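Local atomic coordinates of predicted ATPase involved in replication control, Cdc46/Mcm family (Methanopyrus kandleri AV19, PDB entry 3F8T), a protein that belongs to the MCM family of AAA+ ATPases and probably binds ATP and single-stranded DNA, consistent with a helicase role in DNA replication. Residues Ala226-Leu240 with Ser454-Arg466. The protein carries 2 engineered substitutions. Numbering follows the deposited sequence.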
loop_
_atom_site.group_PDB
_atom_site.type_symbol
_atom_site.label_atom_id
_atom_site.label_comp_id
_atom_site.label_asym_id
_atom_site.label_seq_id
_atom_site.Cartn_x
_atom_site.Cartn_y
_atom_site.Cartn_z
ATOM N N ALA A 226 15.448 -1.879 7.686
ATOM C CA ALA A 226 14.546 -2.870 8.300
ATOM C C ALA A 226 13.404 -2.180 9.065
ATOM O O ALA A 226 12.224 -2.465 8.844
ATOM C CB ALA A 226 15.315 -3.792 9.222
ATOM N N LEU A 227 13.749 -1.240 9.939
ATOM C CA LEU A 227 12.724 -0.561 10.725
ATOM C C LEU A 227 11.842 0.330 9.832
ATOM O O LEU A 227 10.647 0.471 10.061
ATOM C CB LEU A 227 13.369 0.215 11.888
ATOM C CG LEU A 227 14.040 -0.679 12.956
ATOM C CD1 LEU A 227 14.899 0.158 13.868
ATOM C CD2 LEU A 227 13.004 -1.469 13.779
ATOM N N GLN A 228 12.417 0.926 8.796
ATOM C CA GLN A 228 11.566 1.633 7.821
ATOM C C GLN A 228 10.444 0.743 7.229
ATOM O O GLN A 228 9.283 1.161 7.167
ATOM C CB GLN A 228 12.399 2.277 6.706
ATOM C CG GLN A 228 11.518 2.975 5.658
ATOM C CD GLN A 228 12.329 3.582 4.552
ATOM O OE1 GLN A 228 13.215 2.928 3.994
ATOM N NE2 GLN A 228 12.047 4.852 4.224
ATOM N N LEU A 229 10.783 -0.481 6.835
ATOM C CA LEU A 229 9.767 -1.428 6.336
ATOM C C LEU A 229 8.641 -1.620 7.344
ATOM O O LEU A 229 7.467 -1.590 6.988
ATOM C CB LEU A 229 10.385 -2.789 5.992
ATOM C CG LEU A 229 11.194 -2.797 4.679
ATOM C CD1 LEU A 229 12.061 -4.068 4.629
ATOM C CD2 LEU A 229 10.299 -2.704 3.457
ATOM N N PHE A 230 9.015 -1.743 8.610
ATOM C CA PHE A 230 8.056 -1.935 9.702
ATOM C C PHE A 230 7.331 -0.651 10.136
ATOM O O PHE A 230 6.546 -0.660 11.100
ATOM C CB PHE A 230 8.743 -2.639 10.868
ATOM C CG PHE A 230 8.882 -4.132 10.651
ATOM C CD1 PHE A 230 9.978 -4.654 9.962
ATOM C CD2 PHE A 230 7.891 -5.002 11.102
ATOM C CE1 PHE A 230 10.087 -6.025 9.740
ATOM C CE2 PHE A 230 8.000 -6.377 10.893
ATOM C CZ PHE A 230 9.103 -6.887 10.214
ATOM N N SER A 231 7.578 0.441 9.416
ATOM C CA SER A 231 6.849 1.689 9.667
ATOM C C SER A 231 5.771 1.939 8.611
ATOM O O SER A 231 5.102 2.975 8.638
ATOM C CB SER A 231 7.814 2.870 9.706
ATOM O OG SER A 231 8.145 3.272 8.395
ATOM N N CYS A 232 5.626 1.017 7.668
ATOM C CA CYS A 232 4.679 1.168 6.568
ATOM C C CYS A 232 3.216 1.014 7.009
ATOM O O CYS A 232 2.612 -0.036 6.825
ATOM C CB CYS A 232 5.004 0.171 5.454
ATOM S SG CYS A 232 6.439 0.635 4.485
ATOM N N VAL A 233 2.656 2.053 7.607
ATOM C CA VAL A 233 1.260 1.987 8.075
ATOM C C VAL A 233 0.518 3.252 7.660
ATOM O O VAL A 233 1.148 4.252 7.331
ATOM C CB VAL A 233 1.148 1.747 9.616
ATOM C CG1 VAL A 233 1.940 0.505 10.074
ATOM C CG2 VAL A 233 1.601 2.937 10.378
ATOM N N GLY A 234 -0.816 3.203 7.679
ATOM C CA GLY A 234 -1.664 4.330 7.262
ATOM C C GLY A 234 -1.550 5.567 8.139
ATOM O O GLY A 234 -1.524 6.704 7.630
ATOM N N LYS A 235 -1.474 5.351 9.452
ATOM C CA LYS A 235 -1.344 6.433 10.438
ATOM C C LYS A 235 -0.161 7.353 10.100
ATOM O O LYS A 235 1.003 6.951 10.136
ATOM C CB LYS A 235 -1.234 5.854 11.858
ATOM C CG LYS A 235 -1.302 6.873 13.001
ATOM C CD LYS A 235 -1.316 6.167 14.370
ATOM C CE LYS A 235 -0.894 7.100 15.517
ATOM N NZ LYS A 235 -0.439 6.326 16.727
ATOM N N ASN A 236 -0.498 8.596 9.778
ATOM C CA ASN A 236 0.399 9.552 9.134
ATOM C C ASN A 236 1.754 9.744 9.817
ATOM O O ASN A 236 2.807 9.721 9.168
ATOM C CB ASN A 236 -0.350 10.891 8.961
ATOM C CG ASN A 236 0.576 12.097 8.933
ATOM O OD1 ASN A 236 1.488 12.187 8.108
ATOM N ND2 ASN A 236 0.329 13.042 9.836
ATOM N N SER A 237 1.713 9.902 11.132
ATOM C CA SER A 237 2.888 10.241 11.920
ATOM C C SER A 237 3.845 9.061 12.171
ATOM O O SER A 237 4.855 9.245 12.842
ATOM C CB SER A 237 2.418 10.813 13.261
ATOM O OG SER A 237 1.546 9.883 13.896
ATOM N N GLU A 238 3.534 7.876 11.625
ATOM C CA GLU A 238 4.261 6.613 11.922
ATOM C C GLU A 238 5.394 6.281 10.961
ATOM O O GLU A 238 6.346 5.577 11.329
ATOM C CB GLU A 238 3.311 5.414 11.852
ATOM C CG GLU A 238 2.122 5.492 12.761
ATOM C CD GLU A 238 2.526 5.336 14.184
ATOM O OE1 GLU A 238 2.783 4.186 14.580
ATOM O OE2 GLU A 238 2.621 6.368 14.890
ATOM N N ARG A 239 5.251 6.748 9.724
ATOM C CA ARG A 239 6.104 6.315 8.628
ATOM C C ARG A 239 7.487 6.959 8.718
ATOM O O ARG A 239 7.593 8.144 9.052
ATOM C CB ARG A 239 5.422 6.656 7.299
ATOM C CG ARG A 239 4.125 5.857 7.087
ATOM C CD ARG A 239 3.469 6.176 5.761
ATOM N NE ARG A 239 2.986 7.552 5.680
ATOM C CZ ARG A 239 1.835 7.977 6.195
ATOM N NH1 ARG A 239 1.019 7.144 6.858
ATOM N NH2 ARG A 239 1.500 9.244 6.050
ATOM N N LEU A 240 8.523 6.177 8.405
ATOM C CA LEU A 240 9.908 6.638 8.449
ATOM C C LEU A 240 10.437 6.926 7.064
ATOM O O LEU A 240 10.179 6.174 6.121
ATOM C CB LEU A 240 10.823 5.604 9.124
ATOM C CG LEU A 240 10.736 5.472 10.651
ATOM C CD1 LEU A 240 11.096 4.068 11.079
ATOM C CD2 LEU A 240 11.648 6.477 11.314
ATOM N N SER A 454 11.545 11.043 15.439
ATOM C CA SER A 454 12.181 9.912 14.737
ATOM C C SER A 454 12.453 8.734 15.666
ATOM O O SER A 454 12.188 7.565 15.309
ATOM C CB SER A 454 13.477 10.348 14.054
ATOM O OG SER A 454 13.193 11.344 13.086
ATOM N N VAL A 455 12.972 9.028 16.858
ATOM C CA VAL A 455 13.207 7.959 17.832
ATOM C C VAL A 455 11.888 7.229 18.140
ATOM O O VAL A 455 11.848 5.995 18.150
ATOM C CB VAL A 455 13.876 8.478 19.121
ATOM C CG1 VAL A 455 13.930 7.372 20.182
ATOM C CG2 VAL A 455 15.276 8.948 18.793
ATOM N N GLU A 456 10.819 7.989 18.362
ATOM C CA GLU A 456 9.521 7.381 18.669
ATOM C C GLU A 456 9.018 6.496 17.526
ATOM O O GLU A 456 8.555 5.386 17.768
ATOM C CB GLU A 456 8.468 8.442 19.069
ATOM C CG GLU A 456 7.062 7.860 19.214
ATOM C CD GLU A 456 6.243 8.441 20.371
ATOM O OE1 GLU A 456 6.729 9.306 21.127
ATOM O OE2 GLU A 456 5.079 8.021 20.501
ATOM N N ARG A 457 9.120 6.987 16.290
ATOM C CA ARG A 457 8.744 6.202 15.106
ATOM C C ARG A 457 9.545 4.928 14.970
ATOM O O ARG A 457 8.982 3.867 14.674
ATOM C CB ARG A 457 8.927 7.025 13.836
ATOM C CG ARG A 457 7.883 8.094 13.654
ATOM C CD ARG A 457 8.158 8.892 12.363
ATOM N NE ARG A 457 7.452 10.171 12.419
ATOM C CZ ARG A 457 8.025 11.372 12.374
ATOM N NH1 ARG A 457 9.337 11.511 12.232
ATOM N NH2 ARG A 457 7.269 12.453 12.455
ATOM N N LEU A 458 10.863 5.033 15.160
ATOM C CA LEU A 458 11.728 3.860 15.068
ATOM C C LEU A 458 11.424 2.844 16.158
ATOM O O LEU A 458 11.514 1.628 15.921
ATOM C CB LEU A 458 13.202 4.260 15.121
ATOM C CG LEU A 458 13.782 4.948 13.878
ATOM C CD1 LEU A 458 14.988 5.813 14.284
ATOM C CD2 LEU A 458 14.200 3.867 12.875
ATOM N N ALA A 459 11.120 3.335 17.362
ATOM C CA ALA A 459 10.766 2.434 18.475
ATOM C C ALA A 459 9.440 1.695 18.247
ATOM O O ALA A 459 9.328 0.507 18.568
ATOM C CB ALA A 459 10.741 3.192 19.796
ATOM N N LYS A 460 8.444 2.401 17.711
ATOM C CA LYS A 460 7.177 1.784 17.316
ATOM C C LYS A 460 7.425 0.710 16.239
ATOM O O LYS A 460 6.871 -0.391 16.306
ATOM C CB LYS A 460 6.197 2.847 16.813
ATOM C CG LYS A 460 5.649 3.802 17.926
ATOM C CD LYS A 460 4.688 4.844 17.317
ATOM C CE LYS A 460 3.926 5.644 18.385
ATOM N NZ LYS A 460 3.258 6.842 17.746
ATOM N N ALA A 461 8.254 1.036 15.243
ATOM C CA ALA A 461 8.605 0.063 14.207
ATOM C C ALA A 461 9.239 -1.195 14.784
ATOM O O ALA A 461 8.885 -2.323 14.388
ATOM C CB ALA A 461 9.514 0.696 13.145
ATOM N N HIS A 462 10.144 -1.027 15.754
ATOM C CA HIS A 462 10.767 -2.185 16.365
ATOM C C HIS A 462 9.741 -3.000 17.180
ATOM O O HIS A 462 9.799 -4.231 17.207
ATOM C CB HIS A 462 11.986 -1.821 17.209
ATOM C CG HIS A 462 12.707 -3.023 17.735
ATOM N ND1 HIS A 462 13.414 -3.880 16.917
ATOM C CD2 HIS A 462 12.776 -3.548 18.979
ATOM C CE1 HIS A 462 13.915 -4.867 17.641
ATOM N NE2 HIS A 462 13.541 -4.691 18.895
ATOM N N ALA A 463 8.795 -2.321 17.830
ATOM C CA ALA A 463 7.739 -3.043 18.556
ATOM C C ALA A 463 6.880 -3.860 17.574
ATOM O O ALA A 463 6.530 -5.012 17.856
ATOM C CB ALA A 463 6.886 -2.078 19.397
ATOM N N ARG A 464 6.559 -3.293 16.409
ATOM C CA ARG A 464 5.862 -4.082 15.369
ATOM C C ARG A 464 6.661 -5.326 14.967
ATOM O O ARG A 464 6.098 -6.412 14.747
ATOM C CB ARG A 464 5.546 -3.222 14.130
ATOM C CG ARG A 464 4.552 -2.107 14.439
ATOM C CD ARG A 464 3.962 -1.419 13.202
ATOM N NE ARG A 464 4.832 -0.319 12.859
ATOM C CZ ARG A 464 4.643 0.944 13.190
ATOM N NH1 ARG A 464 3.552 1.347 13.831
ATOM N NH2 ARG A 464 5.549 1.813 12.826
ATOM N N MET A 465 7.984 -5.162 14.885
ATOM C CA MET A 465 8.898 -6.242 14.507
ATOM C C MET A 465 8.913 -7.381 15.527
ATOM O O MET A 465 9.288 -8.520 15.196
ATOM C CB MET A 465 10.303 -5.667 14.368
ATOM C CG MET A 465 11.228 -6.420 13.472
ATOM S SD MET A 465 12.757 -5.454 13.368
ATOM C CE MET A 465 12.587 -4.623 11.817
ATOM N N ARG A 466 8.528 -7.066 16.765
ATOM C CA ARG A 466 8.419 -8.050 17.846
ATOM C C ARG A 466 6.982 -8.534 17.979
ATOM O O ARG A 466 6.644 -9.231 18.953
ATOM C CB ARG A 466 8.822 -7.418 19.189
ATOM C CG ARG A 466 10.275 -7.043 19.361
ATOM C CD ARG A 466 10.572 -6.649 20.818
ATOM N NE ARG A 466 9.826 -5.461 21.249
ATOM C CZ ARG A 466 8.736 -5.486 22.015
ATOM N NH1 ARG A 466 8.259 -6.640 22.469
ATOM N NH2 ARG A 466 8.122 -4.354 22.333
HETATM O O HOH W 1 4.765 8.553 16.032
#
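The backbones of F230 and A461 come within 5.0 Å, CA to CA, where the end of helix 219-229 and the loop after it lie against helix 449-465; E238 and R457 mark a second close approach. A461 suits the first because its small methyl allows tight packing: A461 CB lies 3.3 Å from L227 O. L227 is a knob among L458, A461, H462 and M465, while L240 CD1 meets L458 CD2, extending the apolar surface beside this hole. M465 lays its flexible chain across the F230 ring, with M465 CG over the ring centre, 3.9 Å from the centroid, and SD farther out above the same face. F208 meets this ring edge-to-face, and helix 396-409 also packs on it.

Beyond this apolar patch the long basic side chains reach the loop. R464, bent at chi3 (-89°), turns NE to F230 O; the modelled 2.5 Å between R464 NE and F230 O is so short that the exact length is doubtful. V233 CG1 covers one face of the guanidinium. R464 NH1 meets E238 OE1 at 3.0 Å, nearly straight (168°) and on the anti lone pair, although the two planar groups are steeply turned. The extended K460 chain carries its ammonium to the same carboxylate, where E238 OE2 takes K460 NZ on its syn lone pair at 3.0 Å. R457, also extended, is long enough to give R457 NE to S237 O at 2.8 Å, from above the carbonyl plane, while NH1 pairs with D372.

Thus the MCM P-loop and AAA-lid regions share an apolar seam bordered by charge. E238 is gripped through both oxygens by R464 and K460, which should favour its ionised form and help offset the nearby K235 and K460 ammonium groups.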